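Local coordinates for protein STIV B116 (Sulfolobus turreted icosahedral virus, PDB 2J85) that probably binds DNA, as a small dimeric viral protein of a family that recurs in diverse crenarchaeal viruses, at residues A[26-29]-A[30-33]; A[74-77]-A[78-81]. All coordinates share one frame; numbering follows the deposited sequence.

Both contacts are local turns in which an aspartate carboxylate takes a backbone N-H three residues away, and both sit at ends of strands of the same mixed sheet. Along the chain they come in series: contact 1, residues 26-33, leads from strand 20-27 into helix 29-41, and contact 2, residues 74-81, leads from a loop after helix 52-62 into strand 80-86. Their centres lie 19 Å apart and their nearest atoms about 7 Å apart, without touching. Strand 110-117 runs between strands 20-27 and 80-86 in the sheet and is met by both contacts, through Phe112 in contact 1 and His117 in contact 2. The two turns thus make an exit from the sheet and an entry into it.

Contact 1 of 2, residues A[26-29]-A[30-33]; sequences KLDE and EDFC
Asp28 meets Asp31 through OD1, which accepts a hydrogen bond from the backbone N of Asp31 at 2.9 Å with an N-H...O angle of 161°, the N lying close to the line of the carboxylate C-O bond. This is an N-cap bond at the start of helix 29-41. It depends on a chi1 of 62°, which sets CG of Asp28 between its backbone N and carbonyl carbon and folds the carboxylate back over the first turn. The arrangement brings two acceptors of like charge together, probably at some cost: Asp28 OD1 and Asp31 OD1 are 3.3 Å apart, the carboxylate planes turned 62° from each other. A water bridges Asp28 N, from which it accepts, and Asp31 OD2, to which it donates at 2.7 Å. Behind the cap, Phe32 N bonds to Asp28 O at 3.1 Å and Cys33 N to Glu29 O at 2.9 Å, the first i to i+4 bonds of the helix. Leu27 CD1 packs on Phe32 CB at 4.1 Å, near the edge of the ring. Outward, Cys33 is tied by a disulfide to Cys62 of helix 52-62, Glu29 touches Lys102 and Tyr105 of helix 98-106, and Leu27 and Phe32 both reach Phe112 of strand 110-117.

Contact 2 of 2, residues A[74-77]-A[78-81]; sequences KMNE and GDEA
Asn76 and Asp79 are joined by two hydrogen bonds that run in opposite directions across a turn. Asp79 OD2 accepts a hydrogen bond from the backbone N of Asn76 at 2.8 Å, with an N-H...O angle of 159°; the donor stands 42° out of the carboxylate plane, so the approach is from above it. In return Asp79 N donates to Asn76 O at 3.1 Å, although the position of that oxygen is less certain. The first torsion of Asp79 turns CG away from its carbonyl carbon, next to its backbone N, and the carboxylate and the Asn76 side chain leave the backbone alongside each other, with amide and carboxylate planes 57° apart. The other carboxylate oxygen, OD1, accepts from Lys3 N, while Asn76 OD1 is held by Lys16 NZ; the two side chains are therefore fixed from outside the turn as well.

Water supplies a further bridge, donating to Glu77 O and, at 2.8 Å, to Asp79 O, which His117 ND1 also contacts by a hydrogen bond.

The apolar part belongs to selenomethionine Met75, whose side chain runs antiparallel past that of Asp79, its CG 3.9 Å from Asp79 CB. A bend about the CG-SE bond carries CE over the backbone, 3.4 Å from Glu80 CA, and SE lies 4.0 Å from Ala81 CB. Phe5 of strand 4-7 touches both Met75 and Asp79.

The backbone from Asn76 to Asp79 forms a type I beta turn, with Glu77 and Gly78 at its two central positions. It reverses the chain at the head of strand 80-86, where Glu80 pairs through its backbone with Lys3 and Phe5, and Ala81 with Val115: a tight turn leading into an interior strand of the mixed sheet.

Contact 1 of 2, residues A[26-29]-A[30-33]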
ATOM      1  N   LYS A  26      -7.118   1.770 -12.399  1.00 30.62           N
ATOM      2  CA  LYS A  26      -6.017   2.530 -12.998  1.00 31.14           C
ATOM      3  C   LYS A  26      -6.582   3.685 -13.848  1.00 30.46           C
ATOM      4  O   LYS A  26      -7.550   3.497 -14.573  1.00 31.25           O
ATOM      5  CB  LYS A  26      -5.185   1.579 -13.864  1.00 31.41           C
ATOM      6  CG  LYS A  26      -3.766   2.016 -14.100  1.00 32.83           C
ATOM      7  CD  LYS A  26      -2.978   0.920 -14.798  1.00 35.39           C
ATOM      8  CE  LYS A  26      -1.488   1.247 -14.865  1.00 37.54           C
ATOM      9  NZ  LYS A  26      -1.213   2.501 -15.620  1.00 38.67           N
ATOM     10  N   LEU A  27      -6.007   4.876 -13.725  1.00 30.12           N
ATOM     11  CA  LEU A  27      -6.453   6.072 -14.478  1.00 29.67           C
ATOM     12  C   LEU A  27      -5.401   6.465 -15.499  1.00 29.41           C
ATOM     13  O   LEU A  27      -4.208   6.273 -15.251  1.00 29.53           O
ATOM     14  CB  LEU A  27      -6.658   7.269 -13.549  1.00 29.20           C
ATOM     15  CG  LEU A  27      -7.768   7.188 -12.513  1.00 30.31           C
ATOM     16  CD1 LEU A  27      -7.820   8.446 -11.637  1.00 27.13           C
ATOM     17  CD2 LEU A  27      -9.151   6.889 -13.172  1.00 31.87           C
ATOM     18  N   ASP A  28      -5.821   7.021 -16.635  1.00 28.97           N
ATOM     19  CA  ASP A  28      -4.856   7.687 -17.529  1.00 29.30           C
ATOM     20  C   ASP A  28      -4.680   9.113 -17.037  1.00 29.39           C
ATOM     21  O   ASP A  28      -5.374   9.531 -16.125  1.00 29.86           O
ATOM     22  CB  ASP A  28      -5.244   7.611 -19.022  1.00 28.76           C
ATOM     23  CG  ASP A  28      -6.572   8.311 -19.349  1.00 28.67           C
ATOM     24  OD1 ASP A  28      -6.995   9.257 -18.655  1.00 27.33           O
ATOM     25  OD2 ASP A  28      -7.208   7.879 -20.313  1.00 27.84           O
ATOM     26  N   GLU A  29      -3.722   9.834 -17.599  1.00 30.21           N
ATOM     27  CA  GLU A  29      -3.420  11.203 -17.172  1.00 30.95           C
ATOM     28  C   GLU A  29      -4.617  12.116 -17.184  1.00 30.08           C
ATOM     29  O   GLU A  29      -4.847  12.857 -16.215  1.00 30.79           O
ATOM     30  CB  GLU A  29      -2.428  11.849 -18.117  1.00 31.60           C
ATOM     31  CG  GLU A  29      -1.006  11.402 -17.969  1.00 36.78           C
ATOM     32  CD  GLU A  29      -0.079  12.234 -18.871  1.00 42.23           C
ATOM     33  OE1 GLU A  29      -0.057  13.488 -18.702  1.00 45.53           O
ATOM     34  OE2 GLU A  29       0.578  11.642 -19.763  1.00 44.34           O
ATOM     35  N   GLU A  30      -5.329  12.116 -18.312  1.00 28.82           N
ATOM     36  CA  GLU A  30      -6.442  13.016 -18.521  1.00 28.44           C
ATOM     37  C   GLU A  30      -7.505  12.827 -17.434  1.00 27.50           C
ATOM     38  O   GLU A  30      -7.997  13.803 -16.886  1.00 26.45           O
ATOM     39  CB  GLU A  30      -7.062  12.857 -19.925  1.00 28.02           C
ATOM     40  CG  GLU A  30      -8.130  13.943 -20.211  1.00 30.02           C
ATOM     41  CD  GLU A  30      -8.550  14.104 -21.676  1.00 30.60           C
ATOM     42  OE1 GLU A  30      -8.044  13.375 -22.566  1.00 29.37           O
ATOM     43  OE2 GLU A  30      -9.400  14.995 -21.932  1.00 34.31           O
ATOM     44  N   ASP A  31      -7.845  11.571 -17.123  1.00 26.50           N
ATOM     45  CA  ASP A  31      -8.912  11.288 -16.167  1.00 26.08           C
ATOM     46  C   ASP A  31      -8.484  11.614 -14.746  1.00 25.70           C
ATOM     47  O   ASP A  31      -9.269  12.101 -13.935  1.00 23.84           O
ATOM     48  CB  ASP A  31      -9.368   9.835 -16.295  1.00 26.68           C
ATOM     49  CG  ASP A  31      -9.995   9.549 -17.651  1.00 26.95           C
ATOM     50  OD1 ASP A  31     -10.054  10.459 -18.489  1.00 28.45           O
ATOM     51  OD2 ASP A  31     -10.433   8.429 -17.892  1.00 29.61           O
ATOM     52  N   PHE A  32      -7.215  11.376 -14.454  1.00 25.81           N
ATOM     53  CA  PHE A  32      -6.672  11.795 -13.177  1.00 26.17           C
ATOM     54  C   PHE A  32      -6.776  13.330 -12.975  1.00 26.12           C
ATOM     55  O   PHE A  32      -7.258  13.809 -11.912  1.00 26.17           O
ATOM     56  CB  PHE A  32      -5.212  11.341 -13.056  1.00 26.23           C
ATOM     57  CG  PHE A  32      -4.484  11.922 -11.865  1.00 25.86           C
ATOM     58  CD1 PHE A  32      -4.594  11.321 -10.607  1.00 26.18           C
ATOM     59  CD2 PHE A  32      -3.666  13.040 -12.017  1.00 25.69           C
ATOM     60  CE1 PHE A  32      -3.889  11.816  -9.503  1.00 26.85           C
ATOM     61  CE2 PHE A  32      -2.957  13.566 -10.938  1.00 27.33           C
ATOM     62  CZ  PHE A  32      -3.063  12.949  -9.658  1.00 27.98           C
ATOM     63  N   CYS A  33      -6.287  14.080 -13.963  1.00 25.31           N
ATOM     64  CA  CYS A  33      -6.271  15.551 -13.875  1.00 25.48           C
ATOM     65  C   CYS A  33      -7.667  16.126 -13.825  1.00 24.28           C
ATOM     66  O   CYS A  33      -7.919  17.030 -13.066  1.00 24.51           O
ATOM     67  CB  CYS A  33      -5.515  16.155 -15.056  1.00 25.74           C
ATOM     68  SG  CYS A  33      -3.730  15.873 -14.971  1.00 29.47           S
TER
HETATM   69  O   HOH W   1      -8.638   6.542 -17.357  1.00 42.52           O

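Contact 2 of 2, residues A[74-77]-A[78-81]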
ATOM      1  N   LYS A  74      -6.781   9.242   6.641  1.00 40.56           N
ATOM      2  CA  LYS A  74      -7.614   8.213   7.241  1.00 40.99           C
ATOM      3  C   LYS A  74      -8.987   8.275   6.585  1.00 41.58           C
ATOM      4  O   LYS A  74      -9.722   9.238   6.754  1.00 41.45           O
ATOM      5  CB  LYS A  74      -7.724   8.399   8.756  1.00 40.61           C
ATOM      6  CG  LYS A  74      -6.471   7.995   9.514  1.00 40.69           C
ATOM      7  CD  LYS A  74      -6.356   6.495   9.710  1.00 40.05           C
ATOM      8  CE  LYS A  74      -4.988   6.134  10.308  1.00 40.10           C
ATOM      9  NZ  LYS A  74      -4.821   4.668  10.633  1.00 39.24           N
HETATM   10  N   MSE A  75      -9.319   7.233   5.840  1.00 42.39           N
HETATM   11  CA  MSE A  75     -10.515   7.232   5.012  1.00 44.28           C
HETATM   12  C   MSE A  75     -11.689   6.560   5.706  1.00 41.60           C
HETATM   13  O   MSE A  75     -11.573   5.422   6.219  1.00 41.70           O
HETATM   14  CB  MSE A  75     -10.254   6.518   3.688  1.00 43.41           C
HETATM   15  CG  MSE A  75      -9.568   7.360   2.659  1.00 46.52           C
HETATM   16 SE   MSE A  75      -9.001   6.231   1.152  1.00 55.98          SE
HETATM   17  CE  MSE A  75     -10.696   5.712   0.338  1.00 54.21           C
ATOM     18  N   ASN A  76     -12.814   7.273   5.701  1.00 39.32           N
ATOM     19  CA  ASN A  76     -14.098   6.711   6.064  1.00 37.64           C
ATOM     20  C   ASN A  76     -14.685   5.984   4.874  1.00 35.72           C
ATOM     21  O   ASN A  76     -14.154   6.043   3.769  1.00 35.33           O
ATOM     22  CB  ASN A  76     -15.042   7.814   6.536  1.00 37.75           C
ATOM     23  CG  ASN A  76     -14.511   8.537   7.769  1.00 39.11           C
ATOM     24  OD1 ASN A  76     -14.310   7.925   8.826  1.00 38.56           O
ATOM     25  ND2 ASN A  76     -14.253   9.841   7.629  1.00 41.08           N
ATOM     26  N   GLU A  77     -15.794   5.307   5.107  1.00 33.82           N
ATOM     27  CA  GLU A  77     -16.435   4.510   4.077  1.00 32.60           C
ATOM     28  C   GLU A  77     -16.966   5.378   2.899  1.00 31.10           C
ATOM     29  O   GLU A  77     -17.092   4.892   1.775  1.00 30.57           O
ATOM     30  CB  GLU A  77     -17.536   3.653   4.723  1.00 32.67           C
ATOM     31  CG  GLU A  77     -18.000   2.431   3.916  1.00 33.14           C
ATOM     32  CD  GLU A  77     -16.959   1.315   3.805  1.00 33.32           C
ATOM     33  OE1 GLU A  77     -16.204   1.049   4.774  1.00 33.23           O
ATOM     34  OE2 GLU A  77     -16.918   0.681   2.734  1.00 33.29           O
ATOM     35  N   GLY A  78     -17.221   6.663   3.142  1.00 29.16           N
ATOM     36  CA  GLY A  78     -17.664   7.571   2.071  1.00 28.02           C
ATOM     37  C   GLY A  78     -16.561   8.337   1.318  1.00 27.09           C
ATOM     38  O   GLY A  78     -16.863   9.098   0.389  1.00 26.27           O
ATOM     39  N   ASP A  79     -15.305   8.134   1.735  1.00 25.60           N
ATOM     40  CA  ASP A  79     -14.139   8.785   1.152  1.00 24.85           C
ATOM     41  C   ASP A  79     -13.473   7.946   0.082  1.00 24.44           C
ATOM     42  O   ASP A  79     -13.609   6.713   0.035  1.00 23.98           O
ATOM     43  CB  ASP A  79     -13.077   9.057   2.213  1.00 24.88           C
ATOM     44  CG  ASP A  79     -13.591   9.920   3.363  1.00 25.19           C
ATOM     45  OD1 ASP A  79     -14.515  10.750   3.169  1.00 24.25           O
ATOM     46  OD2 ASP A  79     -13.054   9.757   4.469  1.00 26.35           O
ATOM     47  N   GLU A  80     -12.730   8.644  -0.766  1.00 24.04           N
ATOM     48  CA  GLU A  80     -11.949   8.028  -1.824  1.00 23.90           C
ATOM     49  C   GLU A  80     -10.574   8.683  -1.893  1.00 22.46           C
ATOM     50  O   GLU A  80     -10.321   9.687  -1.254  1.00 22.20           O
ATOM     51  CB  GLU A  80     -12.688   8.081  -3.170  1.00 24.46           C
ATOM     52  CG  GLU A  80     -13.185   9.424  -3.586  1.00 27.02           C
ATOM     53  CD  GLU A  80     -13.314   9.559  -5.112  1.00 32.02           C
ATOM     54  OE1 GLU A  80     -12.426   9.038  -5.831  1.00 36.71           O
ATOM     55  OE2 GLU A  80     -14.272  10.215  -5.589  1.00 31.57           O
ATOM     56  N   ALA A  81      -9.675   8.073  -2.631  1.00 21.94           N
ATOM     57  CA  ALA A  81      -8.363   8.645  -2.857  1.00 21.97           C
ATOM     58  C   ALA A  81      -8.075   8.678  -4.369  1.00 22.08           C
ATOM     59  O   ALA A  81      -8.558   7.828  -5.132  1.00 21.30           O
ATOM     60  CB  ALA A  81      -7.279   7.848  -2.070  1.00 21.59           C
TER
HETATM   61  O   HOH W   2     -15.951   5.606  -1.034  1.00 40.38           O